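Local coordinates for putative molybdenum carrier protein (PDB 3IMK), which is of unknown function but, as a putative molybdenum carrier with a circularly permuted YpsA-type domain, may bind a molybdenum species, at residues A19-D25 and I145-M150; I32-G36 and T52-Q56; A116-N121 and L152-F156. All coordinates share one frame. Residue numbers count along the deposited sequence, not the author numbering.

Contact 1. Residues A19-D25 and I145-M150; sequences ADRAALD and IYQATM
This is a helix–helix contact on one face of the parallel sheet, where the start of helix 19-29 meets the start of helix 145-157. The short segment axes approach to 8.0 Å and cross at -38°, running in broadly the same direction, with Ala19 and Tyr146 closest in register (CA to CA 5.2 Å). Small residues permit this spacing: Ala22 points toward the partner, its CB 3.3 Å from Tyr146 O and 3.5 Å from Thr149 CG2. Tyr146, chi1 t, lays its ring over the same methyl, a CH-pi contact with Ala22 CB 4.1 Å from the centroid, and its OH donates to Asp25 OD2 at 2.6 Å. Asp25 OD1 is taken by Tyr53. Met150, present as selenomethionine and m at all three chi angles, folds back so that SE lies 3.3 Å from Ala22 O. Thr149 (m) returns its OG1 to Ile145 O at 2.9 Å and presents its methyl to the interface. Two helices side by side against a parallel sheet are typical of a Rossmann-like alpha/beta fold, consistent with the SLOG family.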
# COMPACT_ATOMS: atom_id res chain seq x y z
N ALA A 19 5.11 -5.45 -1.24
CA ALA A 19 4.46 -4.18 -1.52
C ALA A 19 4.47 -3.22 -0.33
O ALA A 19 4.76 -2.02 -0.49
CB ALA A 19 2.97 -4.42 -1.97
N ASP A 20 4.12 -3.72 0.87
CA ASP A 20 4.05 -2.82 2.04
C ASP A 20 5.40 -2.11 2.26
O ASP A 20 5.46 -0.92 2.64
CB ASP A 20 3.75 -3.60 3.32
CG ASP A 20 2.31 -4.03 3.53
OD1 ASP A 20 1.43 -3.77 2.70
OD2 ASP A 20 2.11 -4.66 4.61
N ARG A 21 6.49 -2.88 2.18
CA ARG A 21 7.82 -2.38 2.50
C ARG A 21 8.30 -1.38 1.45
O ARG A 21 8.85 -0.30 1.77
CB ARG A 21 8.80 -3.54 2.69
CG ARG A 21 10.07 -3.14 3.47
CD ARG A 21 9.78 -2.89 4.99
NE ARG A 21 9.24 -4.04 5.71
CZ ARG A 21 9.97 -5.04 6.20
NH1 ARG A 21 11.28 -5.04 6.07
NH2 ARG A 21 9.38 -6.05 6.83
N ALA A 22 7.99 -1.68 0.17
CA ALA A 22 8.28 -0.73 -0.88
C ALA A 22 7.54 0.58 -0.66
O ALA A 22 8.08 1.68 -0.93
CB ALA A 22 7.95 -1.31 -2.28
N ALA A 23 6.28 0.51 -0.25
CA ALA A 23 5.59 1.75 0.01
C ALA A 23 6.29 2.65 1.01
O ALA A 23 6.41 3.88 0.81
CB ALA A 23 4.13 1.43 0.48
N LEU A 24 6.76 2.05 2.11
CA LEU A 24 7.43 2.81 3.15
C LEU A 24 8.79 3.35 2.67
O LEU A 24 9.14 4.49 2.92
CB LEU A 24 7.60 1.96 4.42
CG LEU A 24 6.30 1.42 5.03
CD1 LEU A 24 6.61 0.55 6.30
CD2 LEU A 24 5.30 2.54 5.38
N ASP A 25 9.54 2.51 1.94
CA ASP A 25 10.86 2.90 1.47
C ASP A 25 10.71 4.04 0.47
O ASP A 25 11.52 4.99 0.45
CB ASP A 25 11.59 1.70 0.86
CG ASP A 25 12.04 0.70 1.88
OD1 ASP A 25 12.14 1.07 3.07
OD2 ASP A 25 12.38 -0.45 1.50
N ILE A 145 7.55 -8.12 -6.58
CA ILE A 145 6.60 -7.09 -6.16
C ILE A 145 7.22 -5.86 -5.48
O ILE A 145 6.74 -4.76 -5.67
CB ILE A 145 5.44 -7.69 -5.32
CG1 ILE A 145 4.26 -6.72 -5.30
CG2 ILE A 145 5.90 -8.03 -3.90
CD1 ILE A 145 3.65 -6.43 -6.61
N TYR A 146 8.32 -6.04 -4.75
CA TYR A 146 8.95 -4.90 -4.08
C TYR A 146 9.41 -3.88 -5.13
O TYR A 146 9.06 -2.71 -5.08
CB TYR A 146 10.14 -5.37 -3.22
CG TYR A 146 10.90 -4.21 -2.62
CD1 TYR A 146 11.93 -3.59 -3.30
CD2 TYR A 146 10.57 -3.73 -1.35
CE1 TYR A 146 12.58 -2.49 -2.78
CE2 TYR A 146 11.20 -2.64 -0.82
CZ TYR A 146 12.24 -2.04 -1.53
OH TYR A 146 12.89 -0.94 -1.00
N GLN A 147 10.20 -4.35 -6.09
CA GLN A 147 10.75 -3.40 -7.07
C GLN A 147 9.67 -2.86 -8.02
O GLN A 147 9.75 -1.72 -8.47
CB GLN A 147 11.90 -4.00 -7.88
CG GLN A 147 12.71 -2.94 -8.66
CD GLN A 147 13.31 -1.87 -7.75
OE1 GLN A 147 13.94 -2.21 -6.73
NE2 GLN A 147 13.11 -0.59 -8.07
N ALA A 148 8.70 -3.70 -8.35
CA ALA A 148 7.63 -3.24 -9.20
C ALA A 148 6.85 -2.10 -8.53
O ALA A 148 6.45 -1.11 -9.19
CB ALA A 148 6.68 -4.39 -9.51
N THR A 149 6.61 -2.26 -7.22
CA THR A 149 5.96 -1.23 -6.42
C THR A 149 6.78 0.06 -6.41
O THR A 149 6.25 1.16 -6.63
CB THR A 149 5.66 -1.75 -5.00
OG1 THR A 149 4.72 -2.82 -5.14
CG2 THR A 149 5.03 -0.65 -4.16
N MSE A 150 8.10 -0.05 -6.15
CA MSE A 150 8.97 1.13 -6.21
C MSE A 150 8.87 1.83 -7.56
O MSE A 150 8.77 3.05 -7.62
CB MSE A 150 10.44 0.77 -5.88
CG MSE A 150 10.67 0.20 -4.49
SE MSE A 150 10.50 1.53 -3.13
CE MSE A 150 12.06 2.68 -3.41

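Contact 2. Residues I32-G36 and T52-Q56; sequences IPYGG and TYQLQ
Ile32 and Pro33 lead in an extended conformation to the short strand formed by Tyr34 and Gly35, and the contact proper begins at Tyr34. Its side chain, chi1 p and chi2 near 90°, reaches across to the 52-56 segment, where the hydroxyl accepts a hydrogen bond from the backbone: Gln54 N to Tyr34 OH is 3.0 Å and nearly straight (173°). Leu55 CD2 lies at the ring edge, 4.4 Å from Tyr34 CD1. The main-chain carbonyl of Tyr34 is linked to that of Gln54 by a water that donates to Tyr34 O and to Gln54 O, each at 2.7 Å, and accepts from Gln56 NE2 at 3.3 Å. Gly35, almost fully extended (-172/-158), is nearest in register to Leu55 (CA to CA 5.2 Å); a CB here would come tight against Gln56 OE1. Gly36 adopts 146/154, angles suited to glycine, and is held at both ends: its N donates to Gln56 OE1 (3.0 Å), while its O accepts from Gln56 N (2.9 Å). Gln56, chi1 m and chi2 p, thus combines side-chain and main-chain bonds to one residue. That main-chain bond starts the parallel pairing of edge strand 56-57 with strand 34-38, continued from Gln56 to Val38; on the other side Gly35 pairs with strand 10-12, and the Tyr34 and Tyr53 side chains pack on helix 19-29.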
# COMPACT_ATOMS: atom_id res chain seq x y z
N ILE A 32 7.97 11.83 2.03
CA ILE A 32 6.52 11.85 2.25
C ILE A 32 6.27 11.26 3.63
O ILE A 32 6.83 10.18 3.93
CB ILE A 32 5.79 11.03 1.16
CG1 ILE A 32 6.08 11.62 -0.22
CG2 ILE A 32 4.28 10.96 1.45
CD1 ILE A 32 5.57 10.75 -1.38
N PRO A 33 5.49 11.93 4.51
CA PRO A 33 5.16 11.34 5.80
C PRO A 33 4.60 9.94 5.63
O PRO A 33 3.92 9.65 4.65
CB PRO A 33 4.10 12.30 6.36
CG PRO A 33 4.49 13.62 5.71
CD PRO A 33 4.83 13.25 4.32
N TYR A 34 4.87 9.08 6.61
CA TYR A 34 4.39 7.71 6.53
C TYR A 34 4.03 7.20 7.91
O TYR A 34 4.33 7.81 8.95
CB TYR A 34 5.43 6.80 5.85
CG TYR A 34 6.58 6.51 6.72
CD1 TYR A 34 6.57 5.43 7.61
CD2 TYR A 34 7.71 7.31 6.71
CE1 TYR A 34 7.67 5.20 8.46
CE2 TYR A 34 8.78 7.09 7.54
CZ TYR A 34 8.75 6.04 8.44
OH TYR A 34 9.82 5.79 9.31
N GLY A 35 3.33 6.05 7.90
CA GLY A 35 2.99 5.34 9.10
C GLY A 35 2.39 4.00 8.75
O GLY A 35 2.59 3.48 7.65
N GLY A 36 1.63 3.45 9.69
CA GLY A 36 0.94 2.20 9.44
C GLY A 36 0.84 1.35 10.68
O GLY A 36 1.68 1.41 11.59
N THR A 52 13.93 1.37 12.41
CA THR A 52 14.05 2.63 11.70
C THR A 52 12.68 3.09 11.16
O THR A 52 12.45 4.29 10.96
CB THR A 52 15.06 2.53 10.59
OG1 THR A 52 14.81 1.32 9.85
CG2 THR A 52 16.48 2.47 11.17
N TYR A 53 11.77 2.16 10.92
CA TYR A 53 10.42 2.51 10.46
C TYR A 53 9.51 2.88 11.64
O TYR A 53 9.32 2.07 12.56
CB TYR A 53 9.77 1.34 9.72
CG TYR A 53 10.50 0.88 8.48
CD1 TYR A 53 10.35 1.53 7.26
CD2 TYR A 53 11.37 -0.22 8.53
CE1 TYR A 53 11.04 1.09 6.11
CE2 TYR A 53 12.02 -0.65 7.40
CZ TYR A 53 11.85 -0.00 6.19
OH TYR A 53 12.51 -0.44 5.09
N GLN A 54 8.97 4.11 11.60
CA GLN A 54 8.09 4.60 12.65
C GLN A 54 6.68 4.10 12.39
O GLN A 54 5.99 4.63 11.48
CB GLN A 54 8.17 6.14 12.72
CG GLN A 54 9.59 6.67 12.97
CD GLN A 54 10.18 6.14 14.26
OE1 GLN A 54 9.67 6.42 15.35
NE2 GLN A 54 11.27 5.36 14.16
N LEU A 55 6.30 3.03 13.08
CA LEU A 55 5.00 2.35 12.88
C LEU A 55 4.30 2.12 14.18
O LEU A 55 4.92 2.27 15.24
CB LEU A 55 5.18 1.04 12.12
CG LEU A 55 5.93 1.21 10.78
CD1 LEU A 55 6.33 -0.11 10.24
CD2 LEU A 55 5.03 1.87 9.72
N GLN A 56 3.03 1.73 14.13
CA GLN A 56 2.23 1.60 15.35
C GLN A 56 1.77 0.15 15.52
O GLN A 56 1.21 -0.44 14.61
CB GLN A 56 1.02 2.53 15.22
CG GLN A 56 1.39 4.08 15.02
CD GLN A 56 1.99 4.53 13.62
OE1 GLN A 56 1.41 4.31 12.56
NE2 GLN A 56 3.14 5.25 13.66
O HOH W 1 4.85 7.08 11.53

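Contact 3. Residues A116-N121 and L152-F156; sequences AATLIN and LLEVF
Leu152 opens the meeting of helix 145-157 with helix 113-126, whose short segment axes pass 8.8 Å apart and cross at -59°. With chi1 t and chi2 p, it sends CD1 to 3.7 Å from Ala116 CB and CD2 to 3.8 Å from Ile120 CD1. Leu153 and Glu154 turn instead to helix 19-29 and its end, where Glu154 forms a salt bridge with Lys29. Val155 points toward the partner, its CG1 3.5 Å from Ala117 CB. Phe156 closes the interface: its CA is 4.6 Å from Ala117 CA, the nearest register pair, and the ring, chi1 t, is swung onto Ile120, which sets CG2 over the face 3.5 Å from the centroid in a CH-pi contact only 9° off the ring normal. A water donates to Phe156 O and is weakly held by Asn121 ND2, both at 3.3 Å. Ile120 also touches Leu78 and Leu104, and Leu152 touches Ile80, placing both helices on the sheet. Adjacent helices layered on a parallel sheet in this way are typical of the three-layer Rossmann-like alpha/beta architecture.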
# COMPACT_ATOMS: atom_id res chain seq x y z
N ALA A 116 -0.60 2.36 -15.52
CA ALA A 116 -1.10 2.25 -14.16
C ALA A 116 -0.95 3.56 -13.39
O ALA A 116 -1.83 3.94 -12.62
CB ALA A 116 -0.39 1.11 -13.38
N ALA A 117 0.20 4.22 -13.54
CA ALA A 117 0.43 5.50 -12.85
C ALA A 117 -0.66 6.51 -13.23
O ALA A 117 -1.15 7.25 -12.37
CB ALA A 117 1.82 6.05 -13.17
N THR A 118 -1.03 6.53 -14.51
CA THR A 118 -2.14 7.41 -14.97
C THR A 118 -3.44 7.08 -14.26
O THR A 118 -4.17 7.97 -13.76
CB THR A 118 -2.30 7.32 -16.45
OG1 THR A 118 -1.10 7.83 -17.04
CG2 THR A 118 -3.53 8.14 -16.98
N LEU A 119 -3.77 5.79 -14.18
CA LEU A 119 -4.96 5.37 -13.45
C LEU A 119 -4.94 5.78 -11.98
O LEU A 119 -5.98 6.17 -11.42
CB LEU A 119 -5.21 3.86 -13.57
CG LEU A 119 -6.08 3.35 -14.71
CD1 LEU A 119 -5.91 4.02 -16.05
CD2 LEU A 119 -6.01 1.82 -14.83
N ILE A 120 -3.80 5.60 -11.31
CA ILE A 120 -3.68 5.96 -9.91
C ILE A 120 -3.87 7.48 -9.74
O ILE A 120 -4.49 7.95 -8.78
CB ILE A 120 -2.33 5.47 -9.29
CG1 ILE A 120 -2.16 3.95 -9.43
CG2 ILE A 120 -2.22 5.93 -7.81
CD1 ILE A 120 -0.74 3.44 -9.16
N ASN A 121 -3.29 8.24 -10.64
CA ASN A 121 -3.46 9.70 -10.60
C ASN A 121 -4.96 10.07 -10.71
O ASN A 121 -5.46 10.90 -9.94
CB ASN A 121 -2.60 10.34 -11.69
CG ASN A 121 -2.75 11.83 -11.79
OD1 ASN A 121 -3.76 12.31 -12.29
ND2 ASN A 121 -1.72 12.56 -11.37
N LEU A 152 6.58 1.65 -9.90
CA LEU A 152 5.26 2.23 -10.13
C LEU A 152 5.10 3.58 -9.39
O LEU A 152 4.60 4.57 -9.94
CB LEU A 152 4.16 1.23 -9.68
CG LEU A 152 2.71 1.72 -9.76
CD1 LEU A 152 2.36 2.17 -11.18
CD2 LEU A 152 1.81 0.57 -9.32
N LEU A 153 5.45 3.58 -8.11
CA LEU A 153 5.32 4.81 -7.32
C LEU A 153 6.21 5.92 -7.87
O LEU A 153 5.84 7.11 -7.83
CB LEU A 153 5.57 4.51 -5.84
CG LEU A 153 4.52 3.62 -5.17
CD1 LEU A 153 4.94 3.28 -3.71
CD2 LEU A 153 3.13 4.21 -5.22
N GLU A 154 7.38 5.55 -8.37
CA GLU A 154 8.25 6.55 -8.99
C GLU A 154 7.58 7.24 -10.17
O GLU A 154 7.70 8.45 -10.34
CB GLU A 154 9.59 5.96 -9.37
CG GLU A 154 10.46 5.66 -8.13
CD GLU A 154 11.17 6.92 -7.49
OE1 GLU A 154 11.30 7.98 -8.16
OE2 GLU A 154 11.64 6.77 -6.32
N VAL A 155 6.89 6.48 -11.00
CA VAL A 155 6.20 7.11 -12.15
C VAL A 155 5.02 7.93 -11.68
O VAL A 155 4.79 9.04 -12.16
CB VAL A 155 5.76 6.06 -13.23
CG1 VAL A 155 5.00 6.74 -14.38
CG2 VAL A 155 6.97 5.23 -13.74
N PHE A 156 4.28 7.40 -10.69
CA PHE A 156 3.14 8.11 -10.12
C PHE A 156 3.50 9.44 -9.45
O PHE A 156 2.81 10.44 -9.68
CB PHE A 156 2.37 7.13 -9.17
CG PHE A 156 1.31 7.78 -8.32
CD1 PHE A 156 0.37 8.63 -8.87
CD2 PHE A 156 1.23 7.48 -6.98
CE1 PHE A 156 -0.58 9.25 -8.05
CE2 PHE A 156 0.26 8.06 -6.17
CZ PHE A 156 -0.64 8.95 -6.71
O HOH W 2 0.76 10.52 -12.24

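In the fold
From the N terminus, strand 10-12 leads into helix 19-29, the first half of contact 1, and then into strand 34-38, where contact 2 closes a short loop by joining 32-36 to 52-56. Contact 2 is nested within the much longer loop that contact 1 closes when helix 145-157 returns to helix 19-29. Contact 3 opens at helix 113-126 inside that loop and closes beyond it, so contacts 1 and 3 cross, sharing helix 145-157. The Asp25 OD1 to Tyr53 OH pair, at 2.5 Å a probable hydrogen bond, joins contacts 1 and 2; Ala23 CA packs on Leu153 CD1 (4.1 Å) between contacts 1 and 3. Contacts 2 and 3, centres about 21 Å apart, do not touch.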